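Local coordinates for mandelate racemase/muconate lactonizing enzyme family protein (Roseovarius sp. TM1035, PDB 3T9P) that probably catalyses an enolase-superfamily isomerisation or related reaction, as in mandelate racemase and muconate lactonizing enzyme, though its own substrate is not established, at residues Trp50-Ile64 with Tyr99-Asp113. Sequence-based numbering, arbitrary orientation.
Sequences WGQVSTYNADITCTI and YLRRAMTGLDTALWD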
# COMPACT_ATOMS: atom_id res chain seq x y z
N TRP A 50 13.13 19.88 10.53
CA TRP A 50 13.68 18.63 10.06
C TRP A 50 12.82 17.46 10.47
O TRP A 50 12.44 17.35 11.65
CB TRP A 50 15.05 18.39 10.73
CG TRP A 50 16.15 19.24 10.12
CD1 TRP A 50 16.66 20.49 10.61
CD2 TRP A 50 16.89 18.93 8.95
NE1 TRP A 50 17.69 20.90 9.77
CE2 TRP A 50 17.84 19.97 8.75
CE3 TRP A 50 16.88 17.84 8.04
CZ2 TRP A 50 18.75 19.94 7.68
CZ3 TRP A 50 17.78 17.83 7.01
CH2 TRP A 50 18.69 18.87 6.82
N GLY A 51 12.55 16.58 9.49
CA GLY A 51 11.86 15.30 9.78
C GLY A 51 12.54 14.22 9.01
O GLY A 51 13.69 14.35 8.67
N GLN A 52 11.89 13.10 8.88
CA GLN A 52 12.46 11.91 8.29
C GLN A 52 11.37 11.02 7.69
O GLN A 52 10.32 10.88 8.27
CB GLN A 52 13.26 11.13 9.36
CG GLN A 52 14.08 9.95 8.91
CD GLN A 52 14.43 8.98 10.03
OE1 GLN A 52 15.27 9.22 10.83
NE2 GLN A 52 13.78 7.87 10.02
N VAL A 53 11.67 10.47 6.54
CA VAL A 53 10.87 9.45 5.90
C VAL A 53 11.15 8.13 6.63
O VAL A 53 12.05 8.06 7.39
CB VAL A 53 11.07 9.34 4.36
CG1 VAL A 53 10.89 10.70 3.64
CG2 VAL A 53 12.35 8.72 4.03
N SER A 54 10.32 7.13 6.41
CA SER A 54 10.54 5.85 7.00
C SER A 54 11.93 5.31 6.58
O SER A 54 12.38 5.55 5.52
CB SER A 54 9.50 4.84 6.54
OG SER A 54 9.73 3.60 7.09
N THR A 55 12.58 4.63 7.49
CA THR A 55 13.80 3.95 7.14
C THR A 55 13.49 2.77 6.15
O THR A 55 12.38 2.35 6.02
CB THR A 55 14.51 3.38 8.37
OG1 THR A 55 13.59 2.67 9.18
CG2 THR A 55 15.19 4.47 9.17
N TYR A 56 14.53 2.37 5.45
CA TYR A 56 14.56 1.25 4.53
C TYR A 56 14.07 1.59 3.12
O TYR A 56 12.97 2.03 2.94
CB TYR A 56 13.93 -0.01 5.10
CG TYR A 56 14.49 -0.44 6.43
CD1 TYR A 56 15.81 -0.87 6.55
CD2 TYR A 56 13.72 -0.40 7.58
CE1 TYR A 56 16.32 -1.26 7.75
CE2 TYR A 56 14.22 -0.79 8.79
CZ TYR A 56 15.53 -1.20 8.88
OH TYR A 56 16.04 -1.58 10.04
N ASN A 57 14.92 1.38 2.13
CA ASN A 57 14.62 1.74 0.76
C ASN A 57 14.29 3.25 0.71
O ASN A 57 13.46 3.69 -0.04
CB ASN A 57 13.53 0.85 0.17
CG ASN A 57 14.02 -0.56 -0.13
OD1 ASN A 57 13.31 -1.50 0.11
ND2 ASN A 57 15.19 -0.69 -0.64
N ALA A 58 14.97 4.01 1.54
CA ALA A 58 14.74 5.42 1.75
C ALA A 58 14.93 6.22 0.46
O ALA A 58 14.26 7.16 0.26
CB ALA A 58 15.59 6.00 2.95
N ASP A 59 15.85 5.79 -0.37
CA ASP A 59 16.11 6.39 -1.65
C ASP A 59 14.87 6.30 -2.56
O ASP A 59 14.49 7.27 -3.12
CB ASP A 59 17.34 5.80 -2.34
CG ASP A 59 17.24 4.33 -2.62
OD1 ASP A 59 16.72 3.61 -1.84
OD2 ASP A 59 17.72 3.90 -3.63
N ILE A 60 14.23 5.15 -2.61
CA ILE A 60 12.99 5.06 -3.44
C ILE A 60 11.94 5.96 -2.80
O ILE A 60 11.21 6.72 -3.49
CB ILE A 60 12.54 3.58 -3.51
CG1 ILE A 60 13.65 2.74 -4.21
CG2 ILE A 60 11.12 3.50 -4.29
CD1 ILE A 60 13.28 1.15 -4.17
N THR A 61 11.82 5.87 -1.49
CA THR A 61 10.85 6.67 -0.82
C THR A 61 11.05 8.19 -1.09
O THR A 61 10.08 8.96 -1.21
CB THR A 61 10.96 6.38 0.70
OG1 THR A 61 10.64 5.01 0.94
CG2 THR A 61 9.94 7.27 1.47
N CYS A 62 12.31 8.64 -1.19
CA CYS A 62 12.56 10.12 -1.44
C CYS A 62 12.25 10.50 -2.89
O CYS A 62 11.72 11.57 -3.15
CB CYS A 62 14.02 10.55 -1.01
SG CYS A 62 14.20 10.66 0.85
N THR A 63 12.43 9.59 -3.82
CA THR A 63 11.99 9.82 -5.17
C THR A 63 10.46 10.00 -5.19
O THR A 63 9.95 10.88 -5.80
CB THR A 63 12.35 8.63 -6.06
OG1 THR A 63 13.76 8.48 -6.13
CG2 THR A 63 11.74 8.80 -7.43
N ILE A 64 9.78 9.15 -4.45
CA ILE A 64 8.35 9.21 -4.28
C ILE A 64 7.90 10.51 -3.59
O ILE A 64 6.92 11.08 -3.96
CB ILE A 64 7.82 7.99 -3.53
CG1 ILE A 64 7.99 6.74 -4.38
CG2 ILE A 64 6.38 8.21 -3.09
CD1 ILE A 64 7.65 5.49 -3.77
N TYR A 99 4.44 2.73 0.51
CA TYR A 99 5.46 3.77 0.13
C TYR A 99 4.94 5.18 0.16
O TYR A 99 5.65 6.04 0.51
CB TYR A 99 5.97 3.49 -1.29
CG TYR A 99 7.20 2.62 -1.29
CD1 TYR A 99 8.43 3.14 -0.87
CD2 TYR A 99 7.16 1.31 -1.78
CE1 TYR A 99 9.51 2.35 -0.87
CE2 TYR A 99 8.29 0.51 -1.85
CZ TYR A 99 9.46 1.06 -1.37
OH TYR A 99 10.63 0.33 -1.47
N LEU A 100 3.70 5.45 -0.17
CA LEU A 100 3.20 6.81 -0.07
C LEU A 100 3.27 7.31 1.40
O LEU A 100 3.58 8.41 1.64
CB LEU A 100 1.77 6.92 -0.57
CG LEU A 100 1.10 8.29 -0.77
CD1 LEU A 100 1.61 9.06 -1.88
CD2 LEU A 100 -0.39 8.21 -0.82
N ARG A 101 2.90 6.44 2.31
CA ARG A 101 2.95 6.73 3.73
C ARG A 101 4.37 6.96 4.29
O ARG A 101 4.62 7.86 5.04
CB ARG A 101 2.24 5.64 4.51
CG ARG A 101 0.76 5.39 4.12
CD ARG A 101 -0.05 6.56 3.72
NE ARG A 101 -1.48 6.34 3.50
CZ ARG A 101 -2.38 7.29 3.51
NH1 ARG A 101 -2.00 8.49 3.74
NH2 ARG A 101 -3.65 7.05 3.30
N ARG A 102 5.28 6.14 3.80
CA ARG A 102 6.66 6.19 4.20
C ARG A 102 7.18 7.59 3.81
O ARG A 102 7.85 8.22 4.58
CB ARG A 102 7.46 5.13 3.43
CG ARG A 102 7.43 3.69 3.96
CD ARG A 102 8.17 2.71 3.09
NE ARG A 102 8.03 1.35 3.55
CZ ARG A 102 8.93 0.67 4.23
NH1 ARG A 102 10.13 1.15 4.45
NH2 ARG A 102 8.62 -0.53 4.65
N ALA A 103 6.80 8.05 2.64
CA ALA A 103 7.18 9.36 2.17
C ALA A 103 6.50 10.54 2.92
O ALA A 103 7.13 11.49 3.31
CB ALA A 103 7.03 9.47 0.70
N MET A 104 5.20 10.37 3.11
CA MET A 104 4.33 11.37 3.84
C MET A 104 4.87 11.66 5.23
O MET A 104 4.77 12.79 5.70
CB MET A 104 2.88 10.84 3.92
CG MET A 104 1.92 11.78 4.65
SD MET A 104 0.19 11.15 4.46
CE MET A 104 -0.02 11.71 2.76
N THR A 105 5.42 10.66 5.89
CA THR A 105 6.00 10.83 7.21
C THR A 105 7.05 11.95 7.20
O THR A 105 7.15 12.64 8.20
CB THR A 105 6.64 9.51 7.72
OG1 THR A 105 5.60 8.52 7.81
CG2 THR A 105 7.40 9.65 9.00
N GLY A 106 7.83 12.06 6.14
CA GLY A 106 8.94 13.03 6.07
C GLY A 106 8.34 14.46 6.09
O GLY A 106 8.84 15.37 6.79
N LEU A 107 7.25 14.64 5.35
CA LEU A 107 6.49 15.92 5.42
C LEU A 107 5.90 16.21 6.82
O LEU A 107 6.10 17.28 7.40
CB LEU A 107 5.35 16.00 4.37
CG LEU A 107 4.44 17.31 4.38
CD1 LEU A 107 5.19 18.59 3.84
CD2 LEU A 107 3.35 17.10 3.37
N ASP A 108 5.14 15.27 7.38
CA ASP A 108 4.53 15.49 8.69
C ASP A 108 5.58 15.78 9.77
O ASP A 108 5.43 16.78 10.55
CB ASP A 108 3.71 14.20 9.06
CG ASP A 108 3.21 14.21 10.49
OD1 ASP A 108 1.99 14.43 10.71
OD2 ASP A 108 4.06 13.96 11.39
N THR A 109 6.60 14.95 9.86
CA THR A 109 7.61 15.12 10.96
C THR A 109 8.42 16.42 10.83
O THR A 109 8.76 17.01 11.81
CB THR A 109 8.59 13.91 11.08
OG1 THR A 109 9.08 13.59 9.78
CG2 THR A 109 7.84 12.65 11.61
N ALA A 110 8.71 16.87 9.61
CA ALA A 110 9.47 18.11 9.44
C ALA A 110 8.57 19.26 9.90
O ALA A 110 9.04 20.21 10.48
CB ALA A 110 9.80 18.29 7.91
N LEU A 111 7.27 19.19 9.58
CA LEU A 111 6.38 20.29 9.97
C LEU A 111 6.16 20.36 11.49
O LEU A 111 6.01 21.47 12.05
CB LEU A 111 5.06 20.19 9.22
CG LEU A 111 5.12 20.46 7.71
CD1 LEU A 111 3.77 20.06 7.09
CD2 LEU A 111 5.45 21.95 7.40
N TRP A 112 6.05 19.23 12.19
CA TRP A 112 5.98 19.31 13.68
C TRP A 112 7.25 19.96 14.23
O TRP A 112 7.18 20.72 15.18
CB TRP A 112 5.75 17.89 14.31
CG TRP A 112 4.34 17.39 14.03
CD1 TRP A 112 3.95 16.35 13.17
CD2 TRP A 112 3.17 17.88 14.63
NE1 TRP A 112 2.59 16.17 13.24
CE2 TRP A 112 2.07 17.14 14.09
CE3 TRP A 112 2.92 18.91 15.59
CZ2 TRP A 112 0.74 17.40 14.47
CZ3 TRP A 112 1.57 19.21 15.93
CH2 TRP A 112 0.51 18.44 15.37
N ASP A 113 8.41 19.58 13.72
CA ASP A 113 9.68 20.12 14.23
C ASP A 113 9.73 21.62 13.93
O ASP A 113 10.15 22.40 14.76
CB ASP A 113 10.88 19.45 13.51
CG ASP A 113 12.28 19.83 14.18
OD1 ASP A 113 12.43 19.60 15.43
OD2 ASP A 113 13.18 20.38 13.40
O HOH W 1 11.32 4.14 3.40
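Asp113 OD2 is gripped twice: Trp50 N donates to its anti side at 2.9 Å, 21° out of the carboxylate plane, and Lys117 adds a salt bridge. One turn back, Thr109 OG1 accepts a hydrogen bond from Gln52 N (3.0 Å) and donates one to Thr105 O (2.7 Å). Thr109 OG1 sits between its own backbone N and carbonyl carbon (chi1 48°), placed to serve both strand and helix. Gly51 CA lies 3.3 Å from Thr109 OG1, where a CB would clash. Ser54 N donates a hydrogen bond to Arg102 O (3.3 Å); the Arg102 side chain, extended from CG to NE, hydrogen-bonds Ser98 OG through NE and carries NH1 to within 3.0 Å of Thr55 O. Thr61 OG1 lies in the plane of the Tyr99 ring, 3.4 Å from CE1, while Ile64 CD1 meets Tyr99 CB at 3.6 Å. Tyr99 OH is hydrogen-bonded to Gln68 OE1 of the second subunit. Replacing Tyr99 by an alanine is likely to open a gap beside Ile60 and Ile64 and leave that glutamine without this partner. Strand 50-52 runs roughly antiparallel to helix 99-113, and helix 58-64 packs on it too, in the alpha+beta N-terminal capping domain of the enolase superfamily.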